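Local structure of DUF3863 domain-containing protein (Parabacteroides distasonis, 3LM3) at residues R45-L59 / W286-C300. The protein is of unknown function but is probably a glycoside hydrolase or deacetylase acting on carbohydrate. Residues are numbered along the deposited sequence; the frame is centred on the assembly and turned at random.
Sequences RDEVDWHTLEGVRAL and WEAQMVHEFGKDLIC
Trp50 lies between two layers: CD2 of His292 sits 3.2 Å above one face of the indole, while CD of Arg45 and CG of Glu47 cover the opposite face. The pairing of the two rings is oblique, their planes 36° apart, and CA of Trp50 makes a CH-pi contact over the His292 face. With its CG trans to the backbone N (chi1 -168°), His292 swings its imidazole across the indole. Replacing Trp50 by alanine would probably leave His292 on one side, and the Arg45 CD and Glu47 CG methylenes on the other, without the flat surface between them.

Polar bonds continue from the indole edge. Gln289 NE2 gives a nearly straight bond to Glu293 OE1 (172°). A more bent one, 3.1 Å long, runs from Gln289 NE2 to Glu47 OE2, reached from above the carboxylate plane. That oxygen also receives Arg45 NH1 in a salt bridge, nearly along its C-O axis, and Glu47 OE1 forms a second with Arg30. Two waters bridge Arg45 to Glu293.

These residues join the 3-10 turn and loop before helix 53-64 to the turn and helix 290-294 that follow strand 280-287. This strand pairs in parallel with strand 21-29, in a domain that is probably (β/α)-barrel-like, as in the GH_CE clan.

Apolar contacts line the segments 53-59 and 296-300, whose axes run in roughly the same direction: Leu59 CD1 meets Ile299 CG2 at 4.0 Å, and Ala58 CB meets Cys300 SG at 3.8 Å. Farther out, in one of the two conformers of Glu54, Lys296 NZ forms a salt bridge with Glu54 OE2 (2.6 Å) while Arg57 holds OE1 weakly.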
loop_
_atom_site.group_PDB
_atom_site.type_symbol
_atom_site.label_atom_id
_atom_site.label_comp_id
_atom_site.label_asym_id
_atom_site.label_seq_id
_atom_site.Cartn_x
_atom_site.Cartn_y
_atom_site.Cartn_z
ATOM N N ARG A 45 -19.208 -12.293 6.464
ATOM C CA ARG A 45 -20.117 -11.856 5.411
ATOM C C ARG A 45 -19.970 -12.655 4.111
ATOM O O ARG A 45 -18.890 -12.717 3.529
ATOM C CB ARG A 45 -19.922 -10.378 5.112
ATOM C CG ARG A 45 -20.853 -9.859 4.004
ATOM C CD ARG A 45 -20.268 -8.611 3.416
ATOM N NE ARG A 45 -20.262 -7.507 4.361
ATOM C CZ ARG A 45 -19.448 -6.463 4.310
ATOM N NH1 ARG A 45 -18.478 -6.372 3.403
ATOM N NH2 ARG A 45 -19.584 -5.495 5.215
ATOM N N ASP A 46 -21.070 -13.214 3.637
ATOM C CA ASP A 46 -21.141 -13.927 2.365
ATOM C C ASP A 46 -21.360 -12.897 1.254
ATOM O O ASP A 46 -22.419 -12.261 1.194
ATOM C CB ASP A 46 -22.279 -14.933 2.408
ATOM C CG ASP A 46 -22.510 -15.655 1.098
ATOM O OD1 ASP A 46 -21.878 -15.362 0.073
ATOM O OD2 ASP A 46 -23.372 -16.574 1.045
ATOM N N GLU A 47 -20.351 -12.703 0.398
ATOM C CA GLU A 47 -20.413 -11.711 -0.672
ATOM C C GLU A 47 -20.595 -12.294 -2.065
ATOM O O GLU A 47 -20.361 -11.586 -3.060
ATOM C CB GLU A 47 -19.156 -10.835 -0.643
ATOM C CG GLU A 47 -19.039 -9.938 0.569
ATOM C CD GLU A 47 -17.816 -9.076 0.530
ATOM O OE1 GLU A 47 -16.836 -9.480 -0.150
ATOM O OE2 GLU A 47 -17.752 -8.005 1.158
ATOM N N VAL A 48 -21.012 -13.559 -2.185
ATOM C CA VAL A 48 -21.240 -14.126 -3.496
ATOM C C VAL A 48 -22.135 -13.237 -4.360
ATOM O O VAL A 48 -21.812 -12.957 -5.507
ATOM C CB VAL A 48 -21.763 -15.567 -3.380
ATOM C CG1 VAL A 48 -22.297 -16.051 -4.713
ATOM C CG2 VAL A 48 -20.635 -16.464 -2.820
ATOM N N ASP A 49 -23.236 -12.745 -3.797
ATOM C CA ASP A 49 -24.171 -11.944 -4.547
ATOM C C ASP A 49 -23.699 -10.519 -4.773
ATOM O O ASP A 49 -24.286 -9.784 -5.553
ATOM C CB ASP A 49 -25.533 -11.945 -3.845
ATOM C CG ASP A 49 -26.169 -13.330 -3.766
ATOM O OD1 ASP A 49 -25.800 -14.265 -4.521
ATOM O OD2 ASP A 49 -27.072 -13.494 -2.915
ATOM N N TRP A 50 -22.593 -10.127 -4.124
ATOM C CA TRP A 50 -22.029 -8.790 -4.232
ATOM C C TRP A 50 -21.014 -8.689 -5.383
ATOM O O TRP A 50 -20.477 -7.604 -5.653
ATOM C CB TRP A 50 -21.322 -8.392 -2.927
ATOM C CG TRP A 50 -22.188 -8.379 -1.692
ATOM C CD1 TRP A 50 -23.216 -9.199 -1.406
ATOM C CD2 TRP A 50 -22.043 -7.503 -0.576
ATOM N NE1 TRP A 50 -23.749 -8.882 -0.171
ATOM C CE2 TRP A 50 -23.040 -7.842 0.358
ATOM C CE3 TRP A 50 -21.181 -6.454 -0.285
ATOM C CZ2 TRP A 50 -23.189 -7.158 1.568
ATOM C CZ3 TRP A 50 -21.337 -5.780 0.919
ATOM C CH2 TRP A 50 -22.325 -6.136 1.812
ATOM N N HIS A 51 -20.772 -9.826 -6.050
ATOM C CA HIS A 51 -19.814 -9.935 -7.135
ATOM C C HIS A 51 -20.575 -10.340 -8.385
ATOM O O HIS A 51 -21.114 -11.435 -8.464
ATOM C CB HIS A 51 -18.700 -10.935 -6.818
ATOM C CG HIS A 51 -17.780 -10.463 -5.736
ATOM N ND1 HIS A 51 -18.076 -10.575 -4.398
ATOM C CD2 HIS A 51 -16.615 -9.776 -5.809
ATOM C CE1 HIS A 51 -17.109 -10.000 -3.692
ATOM N NE2 HIS A 51 -16.204 -9.516 -4.528
ATOM N N THR A 52 -20.632 -9.440 -9.353
ATOM C CA THR A 52 -21.321 -9.688 -10.618
ATOM C C THR A 52 -20.418 -9.269 -11.772
ATOM O O THR A 52 -19.573 -8.361 -11.646
ATOM C CB THR A 52 -22.674 -8.964 -10.757
ATOM O OG1 THR A 52 -22.455 -7.565 -10.909
ATOM C CG2 THR A 52 -23.581 -9.263 -9.567
ATOM N N LEU A 53 -20.623 -9.915 -12.917
ATOM C CA LEU A 53 -19.929 -9.521 -14.126
ATOM C C LEU A 53 -20.214 -8.063 -14.470
ATOM O O LEU A 53 -19.307 -7.313 -14.762
ATOM C CB LEU A 53 -20.350 -10.422 -15.282
ATOM C CG LEU A 53 -19.857 -10.010 -16.686
ATOM C CD1 LEU A 53 -18.310 -9.958 -16.787
ATOM C CD2 LEU A 53 -20.452 -10.957 -17.732
ATOM N N GLU A 54 -21.475 -7.657 -14.429
ATOM C CA GLU A 54 -21.785 -6.273 -14.781
ATOM C C GLU A 54 -21.123 -5.283 -13.844
ATOM O O GLU A 54 -20.696 -4.214 -14.288
ATOM C CB GLU A 54 -23.285 -5.991 -14.856
ATOM C CG GLU A 54 -23.670 -4.453 -14.865
ATOM C CD GLU A 54 -22.979 -3.563 -15.961
ATOM O OE1 GLU A 54 -22.000 -3.975 -16.641
ATOM O OE2 GLU A 54 -23.425 -2.402 -16.121
ATOM N N GLY A 55 -21.021 -5.596 -12.553
ATOM C CA GLY A 55 -20.397 -4.685 -11.625
ATOM C C GLY A 55 -18.910 -4.528 -11.859
ATOM O O GLY A 55 -18.360 -3.425 -11.753
ATOM N N VAL A 56 -18.222 -5.635 -12.158
ATOM C CA VAL A 56 -16.825 -5.617 -12.401
ATOM C C VAL A 56 -16.512 -4.858 -13.712
ATOM O O VAL A 56 -15.613 -4.047 -13.797
ATOM C CB VAL A 56 -16.355 -7.083 -12.394
ATOM C CG1 VAL A 56 -14.935 -7.174 -12.764
ATOM C CG2 VAL A 56 -16.620 -7.707 -10.980
ATOM N N ARG A 57 -17.281 -5.162 -14.742
ATOM C CA ARG A 57 -17.137 -4.505 -16.050
ATOM C C ARG A 57 -17.389 -2.993 -15.920
ATOM O O ARG A 57 -16.658 -2.180 -16.465
ATOM C CB ARG A 57 -18.100 -5.132 -17.046
ATOM C CG ARG A 57 -18.075 -4.472 -18.423
ATOM C CD ARG A 57 -18.910 -5.292 -19.445
ATOM N NE ARG A 57 -20.224 -5.630 -18.901
ATOM C CZ ARG A 57 -20.898 -6.777 -19.087
ATOM N NH1 ARG A 57 -20.419 -7.776 -19.843
ATOM N NH2 ARG A 57 -22.084 -6.937 -18.486
ATOM N N ALA A 58 -18.419 -2.612 -15.167
ATOM C CA ALA A 58 -18.709 -1.207 -15.003
ATOM C C ALA A 58 -17.558 -0.486 -14.311
ATOM O O ALA A 58 -17.210 0.626 -14.682
ATOM C CB ALA A 58 -19.999 -1.031 -14.195
ATOM N N LEU A 59 -16.976 -1.112 -13.295
ATOM C CA LEU A 59 -15.880 -0.489 -12.592
ATOM C C LEU A 59 -14.655 -0.342 -13.501
ATOM O O LEU A 59 -13.995 0.708 -13.479
ATOM C CB LEU A 59 -15.584 -1.298 -11.305
ATOM C CG LEU A 59 -14.721 -0.608 -10.272
ATOM C CD1 LEU A 59 -15.349 0.693 -9.789
ATOM C CD2 LEU A 59 -14.527 -1.599 -9.083
ATOM N N TRP A 286 -9.245 -0.903 -4.684
ATOM C CA TRP A 286 -10.706 -0.788 -4.658
ATOM C C TRP A 286 -11.297 -2.181 -4.712
ATOM O O TRP A 286 -11.064 -2.942 -5.662
ATOM C CB TRP A 286 -11.238 -0.014 -5.858
ATOM C CG TRP A 286 -10.939 1.457 -5.900
ATOM C CD1 TRP A 286 -9.737 2.070 -5.612
ATOM C CD2 TRP A 286 -11.845 2.522 -6.213
ATOM N NE1 TRP A 286 -9.859 3.425 -5.761
ATOM C CE2 TRP A 286 -11.141 3.732 -6.112
ATOM C CE3 TRP A 286 -13.211 2.580 -6.511
ATOM C CZ2 TRP A 286 -11.733 4.961 -6.364
ATOM C CZ3 TRP A 286 -13.774 3.801 -6.778
ATOM C CH2 TRP A 286 -13.056 4.966 -6.692
ATOM N N GLU A 287 -12.103 -2.543 -3.735
ATOM C CA GLU A 287 -12.747 -3.838 -3.761
ATOM C C GLU A 287 -13.964 -3.798 -4.673
ATOM O O GLU A 287 -14.776 -2.871 -4.593
ATOM C CB GLU A 287 -13.167 -4.229 -2.363
ATOM C CG GLU A 287 -12.029 -4.382 -1.355
ATOM C CD GLU A 287 -11.463 -3.079 -0.797
ATOM O OE1 GLU A 287 -12.049 -1.975 -0.964
ATOM O OE2 GLU A 287 -10.442 -3.161 -0.092
ATOM N N ALA A 288 -14.056 -4.787 -5.558
ATOM C CA ALA A 288 -15.173 -4.866 -6.510
ATOM C C ALA A 288 -16.525 -4.825 -5.796
ATOM O O ALA A 288 -17.487 -4.262 -6.323
ATOM C CB ALA A 288 -15.061 -6.106 -7.342
ATOM N N GLN A 289 -16.603 -5.433 -4.623
ATOM C CA GLN A 289 -17.867 -5.496 -3.888
ATOM C C GLN A 289 -18.402 -4.126 -3.487
ATOM O O GLN A 289 -19.574 -4.017 -3.074
ATOM C CB GLN A 289 -17.763 -6.418 -2.675
ATOM C CG GLN A 289 -16.723 -6.083 -1.606
ATOM C CD GLN A 289 -17.065 -4.888 -0.744
ATOM O OE1 GLN A 289 -16.533 -3.814 -0.932
ATOM N NE2 GLN A 289 -17.980 -5.072 0.220
HETATM N N MSE A 290 -17.597 -3.072 -3.613
HETATM C CA MSE A 290 -18.071 -1.728 -3.249
HETATM C C MSE A 290 -19.239 -1.297 -4.106
HETATM O O MSE A 290 -20.125 -0.526 -3.647
HETATM C CB MSE A 290 -16.964 -0.671 -3.339
HETATM C CG MSE A 290 -15.985 -0.725 -2.213
HETATM SE SE MSE A 290 -14.685 0.681 -2.150
HETATM C CE MSE A 290 -14.202 0.615 -4.028
ATOM N N VAL A 291 -19.289 -1.765 -5.346
ATOM C CA VAL A 291 -20.415 -1.438 -6.252
ATOM C C VAL A 291 -21.727 -1.912 -5.618
ATOM O O VAL A 291 -22.730 -1.191 -5.622
ATOM C CB VAL A 291 -20.202 -2.058 -7.657
ATOM C CG1 VAL A 291 -21.495 -2.152 -8.450
ATOM C CG2 VAL A 291 -19.090 -1.315 -8.401
ATOM N N HIS A 292 -21.720 -3.113 -5.056
ATOM C CA HIS A 292 -22.915 -3.647 -4.378
ATOM C C HIS A 292 -23.158 -2.959 -3.031
ATOM O O HIS A 292 -24.317 -2.632 -2.675
ATOM C CB HIS A 292 -22.773 -5.144 -4.137
ATOM C CG HIS A 292 -24.040 -5.806 -3.717
ATOM N ND1 HIS A 292 -24.997 -6.177 -4.629
ATOM C CD2 HIS A 292 -24.510 -6.179 -2.500
ATOM C CE1 HIS A 292 -26.009 -6.742 -3.995
ATOM N NE2 HIS A 292 -25.733 -6.760 -2.705
ATOM N N GLU A 293 -22.104 -2.737 -2.256
ATOM C CA GLU A 293 -22.279 -2.192 -0.903
ATOM C C GLU A 293 -22.802 -0.753 -0.921
ATOM O O GLU A 293 -23.638 -0.367 -0.086
ATOM C CB GLU A 293 -20.981 -2.269 -0.110
ATOM C CG GLU A 293 -21.198 -1.977 1.365
ATOM C CD GLU A 293 -20.054 -2.357 2.272
ATOM O OE1 GLU A 293 -18.988 -2.822 1.813
ATOM O OE2 GLU A 293 -20.233 -2.140 3.514
ATOM N N PHE A 294 -22.325 0.038 -1.872
ATOM C CA PHE A 294 -22.562 1.490 -1.886
ATOM C C PHE A 294 -23.319 2.026 -3.076
ATOM O O PHE A 294 -23.764 3.167 -3.050
ATOM C CB PHE A 294 -21.226 2.219 -1.766
ATOM C CG PHE A 294 -20.457 1.846 -0.536
ATOM C CD1 PHE A 294 -20.979 2.100 0.736
ATOM C CD2 PHE A 294 -19.262 1.175 -0.607
ATOM C CE1 PHE A 294 -20.273 1.735 1.882
ATOM C CE2 PHE A 294 -18.563 0.819 0.554
ATOM C CZ PHE A 294 -19.095 1.086 1.793
ATOM N N GLY A 295 -23.481 1.227 -4.109
ATOM C CA GLY A 295 -24.232 1.581 -5.295
ATOM C C GLY A 295 -23.327 1.722 -6.501
ATOM O O GLY A 295 -22.232 2.316 -6.402
ATOM N N LYS A 296 -23.781 1.227 -7.642
ATOM C CA LYS A 296 -22.972 1.213 -8.834
ATOM C C LYS A 296 -22.662 2.624 -9.328
ATOM O O LYS A 296 -21.513 2.923 -9.661
ATOM C CB LYS A 296 -23.639 0.378 -9.930
ATOM C CG LYS A 296 -22.890 0.319 -11.217
ATOM C CD LYS A 296 -23.606 -0.641 -12.204
ATOM C CE LYS A 296 -23.936 0.032 -13.513
ATOM N NZ LYS A 296 -24.720 -0.897 -14.396
ATOM N N ASP A 297 -23.659 3.513 -9.346
ATOM C CA ASP A 297 -23.400 4.833 -9.890
ATOM C C ASP A 297 -22.463 5.639 -9.022
ATOM O O ASP A 297 -21.559 6.303 -9.542
ATOM C CB ASP A 297 -24.688 5.604 -10.130
ATOM C CG ASP A 297 -25.531 5.019 -11.246
ATOM O OD1 ASP A 297 -25.046 4.241 -12.101
ATOM O OD2 ASP A 297 -26.725 5.395 -11.272
ATOM N N LEU A 298 -22.661 5.607 -7.711
ATOM C CA LEU A 298 -21.770 6.308 -6.791
ATOM C C LEU A 298 -20.319 5.851 -6.959
ATOM O O LEU A 298 -19.425 6.687 -7.086
ATOM C CB LEU A 298 -22.243 6.142 -5.355
ATOM C CG LEU A 298 -21.388 6.866 -4.311
ATOM C CD1 LEU A 298 -21.523 8.391 -4.406
ATOM C CD2 LEU A 298 -21.726 6.414 -2.895
ATOM N N ILE A 299 -20.072 4.541 -6.940
ATOM C CA ILE A 299 -18.710 4.028 -6.958
ATOM C C ILE A 299 -18.084 4.213 -8.339
ATOM O O ILE A 299 -16.928 4.604 -8.434
ATOM C CB ILE A 299 -18.666 2.569 -6.429
ATOM C CG1 ILE A 299 -19.123 2.552 -4.964
ATOM C CG2 ILE A 299 -17.277 1.931 -6.565
ATOM C CD1 ILE A 299 -18.239 3.362 -4.038
ATOM N N CYS A 300 -18.847 3.974 -9.391
ATOM C CA CYS A 300 -18.325 4.254 -10.730
ATOM C C CYS A 300 -18.081 5.741 -10.968
ATOM O O CYS A 300 -17.069 6.102 -11.601
ATOM C CB CYS A 300 -19.202 3.622 -11.793
ATOM S SG CYS A 300 -19.141 1.814 -11.828
HETATM O O HOH W 1 -18.481 -2.821 5.302
HETATM O O HOH W 2 -16.739 -4.231 3.470
HETATM O O HOH W 3 -14.539 -7.338 -3.766
#